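Local coordinates for protein transcriptional regulator, MarR/EmrR family (Clostridium acetobutylicum, PDB 3JW4) that probably binds DNA as a transcription factor of the MarR family, with a winged helix-turn-helix domain in each subunit of a dimer, at residues Gln54-Gln60 with Gln98-Val103; Ile47-Tyr51 with Gly107-Val111. All coordinates share one frame; numbering follows the deposited sequence.

From the N terminus, the chain first supplies helix 41-53, whose residues 47-51 form one half of contact 2, and then at once the turn 54-60 of contact 1. Helices 60-64 and 74-83 and strand 87-90 follow before strand 100-103 returns to that turn and closes the loop of contact 1. Helix 105-126 starts directly afterwards and closes contact 2, so contact 1 is nested inside the larger loop. The two centres lie about 13 Å apart and are joined by Val103, whose CG2 packs 3.6 Å from Ile50 CG2. Together they fasten the wing strand to the turn that follows helix 41-53, and helix 105-126 to helix 41-53 itself.

Contact 1. Residues Gln54-Gln60 with Gln98-Val103; sequences QESGIIQ and QKNIYV. With GOL (glycerol), chain E.
The ring of Tyr102 and the side-chain amide of Gln54 lie against each other with their planes 48° apart. CD2 of the ring comes 3.6 Å from Gln54 CB, while Gln54 O approaches the ring obliquely near CE2. Over one face, offset toward the rim, sits a water molecule, and Arg90 makes a cation-pi contact with the same ring. Gln54 places CG between its backbone N and carbonyl carbon (chi1 62°) and then runs extended, which carries the amide past the tyrosine to the strand backbone. There OE1 accepts a nearly straight bond from Val103 N at 2.7 Å, with the donor close to the line of the C=O bond. NE2 donates to O3 of a glycerol, probably from the crystallisation liquor, which in turn donates to Val103 O; the amide is thus held at both ends.

Further along, Ile58 O faces the strand: Ile101 N donates to it in the carbonyl plane at 2.8 Å, and Asn100 CA adds a CH...O contact. The water bridges the gap between these two direct bonds, donating to Gln54 O and Ile101 O and accepting from Ile58 N. Gly57 passes beside the Asn100 amide, its CA 3.7 Å from ND2. Beyond it Ile59 CG2 presses on Gln98 CG at 3.4 Å, the two side chains crossing at about a right angle, and the Ile101 CD1 methyl packs against the backbone at Ile59 and Gln60. Ile59 stands at the N-cap position of helix 60-64, with its N bonded to Asp62. Strand 100-103 also pairs antiparallel with strand 87-90. A short segment ahead of the helix-turn-helix, laid along a strand of the beta-hairpin wing, is characteristic of the winged-helix domain of MarR regulators.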
loop_
_atom_site.group_PDB
_atom_site.type_symbol
_atom_site.label_atom_id
_atom_site.label_comp_id
_atom_site.label_asym_id
_atom_site.label_seq_id
_atom_site.Cartn_x
_atom_site.Cartn_y
_atom_site.Cartn_z
ATOM N N GLN B 54 -22.876 -12.638 5.630
ATOM C CA GLN B 54 -23.988 -13.026 4.760
ATOM C C GLN B 54 -25.328 -13.212 5.496
ATOM O O GLN B 54 -26.389 -12.983 4.910
ATOM C CB GLN B 54 -23.659 -14.288 3.932
ATOM C CG GLN B 54 -23.384 -15.553 4.728
ATOM C CD GLN B 54 -22.855 -16.722 3.895
ATOM O OE1 GLN B 54 -22.489 -16.570 2.756
ATOM N NE2 GLN B 54 -22.783 -17.893 4.503
ATOM N N GLU B 55 -25.297 -13.639 6.750
ATOM C CA GLU B 55 -26.549 -13.866 7.508
ATOM C C GLU B 55 -27.217 -12.557 7.937
ATOM O O GLU B 55 -28.399 -12.547 8.320
ATOM C CB GLU B 55 -26.317 -14.778 8.710
ATOM C CG GLU B 55 -26.191 -16.238 8.308
ATOM C CD GLU B 55 -26.097 -17.184 9.490
ATOM O OE1 GLU B 55 -26.480 -16.808 10.630
ATOM O OE2 GLU B 55 -25.637 -18.315 9.270
ATOM N N SER B 56 -26.449 -11.469 7.879
ATOM C CA SER B 56 -26.942 -10.094 8.054
ATOM C C SER B 56 -27.639 -9.521 6.822
ATOM O O SER B 56 -28.389 -8.519 6.923
ATOM C CB SER B 56 -25.769 -9.152 8.301
ATOM O OG SER B 56 -25.304 -9.324 9.608
ATOM N N GLY B 57 -27.355 -10.102 5.659
ATOM C CA GLY B 57 -27.930 -9.666 4.404
ATOM C C GLY B 57 -26.962 -8.719 3.718
ATOM O O GLY B 57 -26.839 -7.585 4.125
ATOM N N ILE B 58 -26.267 -9.189 2.687
ATOM C CA ILE B 58 -25.303 -8.352 1.974
ATOM C C ILE B 58 -25.834 -8.097 0.576
ATOM O O ILE B 58 -26.159 -9.051 -0.133
ATOM C CB ILE B 58 -23.953 -9.076 1.836
ATOM C CG1 ILE B 58 -23.275 -9.219 3.186
ATOM C CG2 ILE B 58 -22.998 -8.308 0.908
ATOM C CD1 ILE B 58 -22.249 -10.287 3.122
ATOM N N ILE B 59 -25.940 -6.832 0.175
ATOM C CA ILE B 59 -26.224 -6.507 -1.235
ATOM C C ILE B 59 -25.010 -5.871 -1.921
ATOM O O ILE B 59 -24.037 -5.494 -1.272
ATOM C CB ILE B 59 -27.492 -5.629 -1.402
ATOM C CG1 ILE B 59 -27.283 -4.229 -0.821
ATOM C CG2 ILE B 59 -28.705 -6.312 -0.765
ATOM C CD1 ILE B 59 -28.434 -3.286 -1.100
ATOM N N GLN B 60 -25.047 -5.779 -3.248
ATOM C CA GLN B 60 -23.866 -5.283 -3.967
ATOM C C GLN B 60 -23.452 -3.903 -3.470
ATOM O O GLN B 60 -22.261 -3.644 -3.293
ATOM C CB GLN B 60 -24.063 -5.288 -5.485
ATOM C CG GLN B 60 -22.803 -4.816 -6.230
ATOM C CD GLN B 60 -22.878 -5.006 -7.722
ATOM O OE1 GLN B 60 -23.409 -6.008 -8.208
ATOM N NE2 GLN B 60 -22.315 -4.055 -8.468
ATOM N N GLN B 98 -34.096 -6.490 -3.450
ATOM C CA GLN B 98 -32.670 -6.655 -3.745
ATOM C C GLN B 98 -32.143 -8.033 -3.288
ATOM O O GLN B 98 -32.367 -8.448 -2.159
ATOM C CB GLN B 98 -31.895 -5.525 -3.066
ATOM C CG GLN B 98 -30.457 -5.364 -3.516
ATOM C CD GLN B 98 -30.274 -4.544 -4.798
ATOM O OE1 GLN B 98 -31.120 -3.724 -5.165
ATOM N NE2 GLN B 98 -29.131 -4.757 -5.474
ATOM N N LYS B 99 -31.453 -8.737 -4.176
ATOM C CA LYS B 99 -30.885 -10.046 -3.855
ATOM C C LYS B 99 -29.730 -9.961 -2.856
ATOM O O LYS B 99 -28.973 -8.997 -2.860
ATOM C CB LYS B 99 -30.395 -10.732 -5.123
ATOM C CG LYS B 99 -31.521 -11.244 -6.000
ATOM C CD LYS B 99 -30.948 -11.777 -7.297
ATOM C CE LYS B 99 -32.012 -12.367 -8.191
ATOM N NZ LYS B 99 -31.384 -12.887 -9.424
ATOM N N ASN B 100 -29.602 -10.983 -2.011
ATOM C CA ASN B 100 -28.523 -11.058 -1.013
ATOM C C ASN B 100 -27.429 -11.974 -1.557
ATOM O O ASN B 100 -27.726 -12.986 -2.206
ATOM C CB ASN B 100 -29.031 -11.635 0.317
ATOM C CG ASN B 100 -29.869 -10.638 1.157
ATOM O OD1 ASN B 100 -30.754 -11.059 1.846
ATOM N ND2 ASN B 100 -29.561 -9.351 1.112
ATOM N N ILE B 101 -26.182 -11.667 -1.227
ATOM C CA ILE B 101 -25.038 -12.401 -1.725
ATOM C C ILE B 101 -24.590 -13.410 -0.639
ATOM O O ILE B 101 -24.464 -13.047 0.562
ATOM C CB ILE B 101 -23.899 -11.410 -2.117
ATOM C CG1 ILE B 101 -24.415 -10.397 -3.165
ATOM C CG2 ILE B 101 -22.676 -12.154 -2.609
ATOM C CD1 ILE B 101 -23.537 -9.200 -3.351
ATOM N N TYR B 102 -24.425 -14.670 -1.033
ATOM C CA TYR B 102 -23.949 -15.707 -0.130
ATOM C C TYR B 102 -22.779 -16.456 -0.734
ATOM O O TYR B 102 -22.654 -16.524 -1.928
ATOM C CB TYR B 102 -25.056 -16.704 0.162
ATOM C CG TYR B 102 -26.200 -16.116 0.933
ATOM C CD1 TYR B 102 -27.219 -15.446 0.273
ATOM C CD2 TYR B 102 -26.263 -16.220 2.307
ATOM C CE1 TYR B 102 -28.287 -14.909 0.971
ATOM C CE2 TYR B 102 -27.332 -15.657 3.022
ATOM C CZ TYR B 102 -28.332 -15.009 2.332
ATOM O OH TYR B 102 -29.405 -14.457 2.983
ATOM N N VAL B 103 -21.919 -16.999 0.110
ATOM C CA VAL B 103 -20.868 -17.879 -0.335
ATOM C C VAL B 103 -21.459 -19.279 -0.567
ATOM O O VAL B 103 -22.344 -19.746 0.129
ATOM C CB VAL B 103 -19.715 -17.866 0.671
ATOM C CG1 VAL B 103 -18.615 -18.720 0.243
ATOM C CG2 VAL B 103 -19.165 -16.409 0.761
HETATM C C1 GOL E . -21.234 -23.538 2.879
HETATM O O1 GOL E . -20.476 -24.673 3.261
HETATM C C2 GOL E . -21.230 -22.507 4.001
HETATM O O2 GOL E . -20.054 -22.652 4.796
HETATM C C3 GOL E . -21.341 -21.091 3.407
HETATM O O3 GOL E . -22.660 -20.743 3.025
HETATM O O HOH W 1 -26.327 -11.856 2.225
#

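Contact 2. Residues Ile47-Tyr51 with Gly107-Val111; sequences IGYIY and GAALV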
loop_
_atom_site.group_PDB
_atom_site.type_symbol
_atom_site.label_atom_id
_atom_site.label_comp_id
_atom_site.label_asym_id
_atom_site.label_seq_id
_atom_site.Cartn_x
_atom_site.Cartn_y
_atom_site.Cartn_z
ATOM N N ILE B 47 -14.542 -12.225 -0.567
ATOM C CA ILE B 47 -15.209 -13.485 -0.217
ATOM C C ILE B 47 -15.311 -13.667 1.309
ATOM O O ILE B 47 -16.339 -14.086 1.804
ATOM C CB ILE B 47 -14.514 -14.725 -0.751
ATOM C CG1 ILE B 47 -14.405 -14.727 -2.234
ATOM C CG2 ILE B 47 -15.396 -15.981 -0.495
ATOM C CD1 ILE B 47 -13.682 -15.963 -2.728
ATOM N N GLY B 48 -14.212 -13.414 2.023
ATOM C CA GLY B 48 -14.202 -13.443 3.480
ATOM C C GLY B 48 -15.278 -12.552 4.095
ATOM O O GLY B 48 -15.977 -12.959 5.007
ATOM N N TYR B 49 -15.387 -11.324 3.612
ATOM C CA TYR B 49 -16.360 -10.369 4.137
ATOM C C TYR B 49 -17.763 -10.926 3.889
ATOM O O TYR B 49 -18.625 -10.899 4.765
ATOM C CB TYR B 49 -16.200 -8.993 3.450
ATOM C CG TYR B 49 -17.154 -7.956 3.991
ATOM C CD1 TYR B 49 -16.876 -7.300 5.203
ATOM C CD2 TYR B 49 -18.364 -7.695 3.364
ATOM C CE1 TYR B 49 -17.771 -6.372 5.754
ATOM C CE2 TYR B 49 -19.284 -6.755 3.912
ATOM C CZ TYR B 49 -18.969 -6.104 5.102
ATOM O OH TYR B 49 -19.830 -5.185 5.647
ATOM N N ILE B 50 -17.987 -11.474 2.699
ATOM C CA ILE B 50 -19.279 -12.037 2.395
ATOM C C ILE B 50 -19.570 -13.212 3.329
ATOM O O ILE B 50 -20.618 -13.266 3.941
ATOM C CB ILE B 50 -19.423 -12.485 0.951
ATOM C CG1 ILE B 50 -19.268 -11.327 -0.033
ATOM C CG2 ILE B 50 -20.760 -13.128 0.750
ATOM C CD1 ILE B 50 -19.035 -11.794 -1.466
ATOM N N TYR B 51 -18.631 -14.133 3.461
ATOM C CA TYR B 51 -18.812 -15.279 4.335
ATOM C C TYR B 51 -19.160 -14.849 5.782
ATOM O O TYR B 51 -20.062 -15.388 6.386
ATOM C CB TYR B 51 -17.551 -16.139 4.349
ATOM C CG TYR B 51 -17.703 -17.464 5.076
ATOM C CD1 TYR B 51 -18.630 -18.378 4.652
ATOM C CD2 TYR B 51 -16.911 -17.793 6.170
ATOM C CE1 TYR B 51 -18.791 -19.580 5.277
ATOM C CE2 TYR B 51 -17.065 -19.026 6.821
ATOM C CZ TYR B 51 -18.023 -19.915 6.346
ATOM O OH TYR B 51 -18.267 -21.149 6.906
ATOM N N GLY B 107 -16.887 -21.862 -2.287
ATOM C CA GLY B 107 -16.355 -20.556 -1.856
ATOM C C GLY B 107 -15.963 -20.561 -0.380
ATOM O O GLY B 107 -14.939 -19.973 -0.019
ATOM N N ALA B 108 -16.747 -21.243 0.466
ATOM C CA ALA B 108 -16.373 -21.415 1.884
ATOM C C ALA B 108 -15.030 -22.162 2.013
ATOM O O ALA B 108 -14.168 -21.754 2.790
ATOM C CB ALA B 108 -17.525 -22.109 2.703
ATOM N N ALA B 109 -14.830 -23.227 1.235
ATOM C CA ALA B 109 -13.534 -23.932 1.195
ATOM C C ALA B 109 -12.398 -22.983 0.762
ATOM O O ALA B 109 -11.329 -22.974 1.371
ATOM C CB ALA B 109 -13.600 -25.185 0.262
ATOM N N LEU B 110 -12.648 -22.145 -0.240
ATOM C CA LEU B 110 -11.659 -21.169 -0.711
ATOM C C LEU B 110 -11.327 -20.067 0.331
ATOM O O LEU B 110 -10.174 -19.665 0.436
ATOM C CB LEU B 110 -12.159 -20.513 -1.989
ATOM C CG LEU B 110 -11.287 -19.561 -2.801
ATOM C CD1 LEU B 110 -10.399 -20.306 -3.695
ATOM C CD2 LEU B 110 -12.183 -18.606 -3.610
ATOM N N VAL B 111 -12.332 -19.588 1.075
ATOM C CA VAL B 111 -12.118 -18.628 2.151
ATOM C C VAL B 111 -11.067 -19.188 3.113
ATOM O O VAL B 111 -10.168 -18.497 3.540
ATOM C CB VAL B 111 -13.422 -18.370 2.945
ATOM C CG1 VAL B 111 -13.100 -17.914 4.383
ATOM C CG2 VAL B 111 -14.303 -17.337 2.238
#
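Where helix 41-53 of the winged-helix domain meets the start of the long helix 105-126, Val111 points at Ile47 across the interface. The axes of the short segments pass 9.8 Å apart at their closest and cross steeply, at -116°. The interface is apolar. CG2 of Val111 is the central atom: its nearest neighbour is CG2 of Ile47, modelled at 3.2 Å, which is shorter than carbons normally approach and therefore of doubtful precision. These two side chains run alongside each other in opposite senses. The same valine methyl comes 3.9 Å from Gly48 N and 4.1 Å from Tyr51 CB, so one branch of the valine touches Ile47, Gly48 and Tyr51, residues within about one turn of the facing helix. Gly48 has no side chain, and its CA is the nearest to that of Val111, at 5.7 Å.

To one side, Leu110 lies beside Ile47, with a closest approach too short to be reliable, and Ile47 CG2 also lies near the carbonyl O of Gly107. To the other, Tyr51 holds CG anti to its own N (chi1 -172°), which sends the ring toward the first turn of helix 105-126; CE1 rests 3.8 Å from Ala108 CB, and both Ala108 and Val111 approach the ring obliquely. Its hydroxyl is hydrogen-bonded to the glycerol. Val103 of the wing strand packs against Ile47, Ile50 and Tyr51, while Leu39 and Tyr86 adjoin Leu110. In this way the contact seats the first turns of the long helix 105-126 on the DNA-binding domain, the junction in the MarR fold from which that helix runs toward the helical dimerisation region.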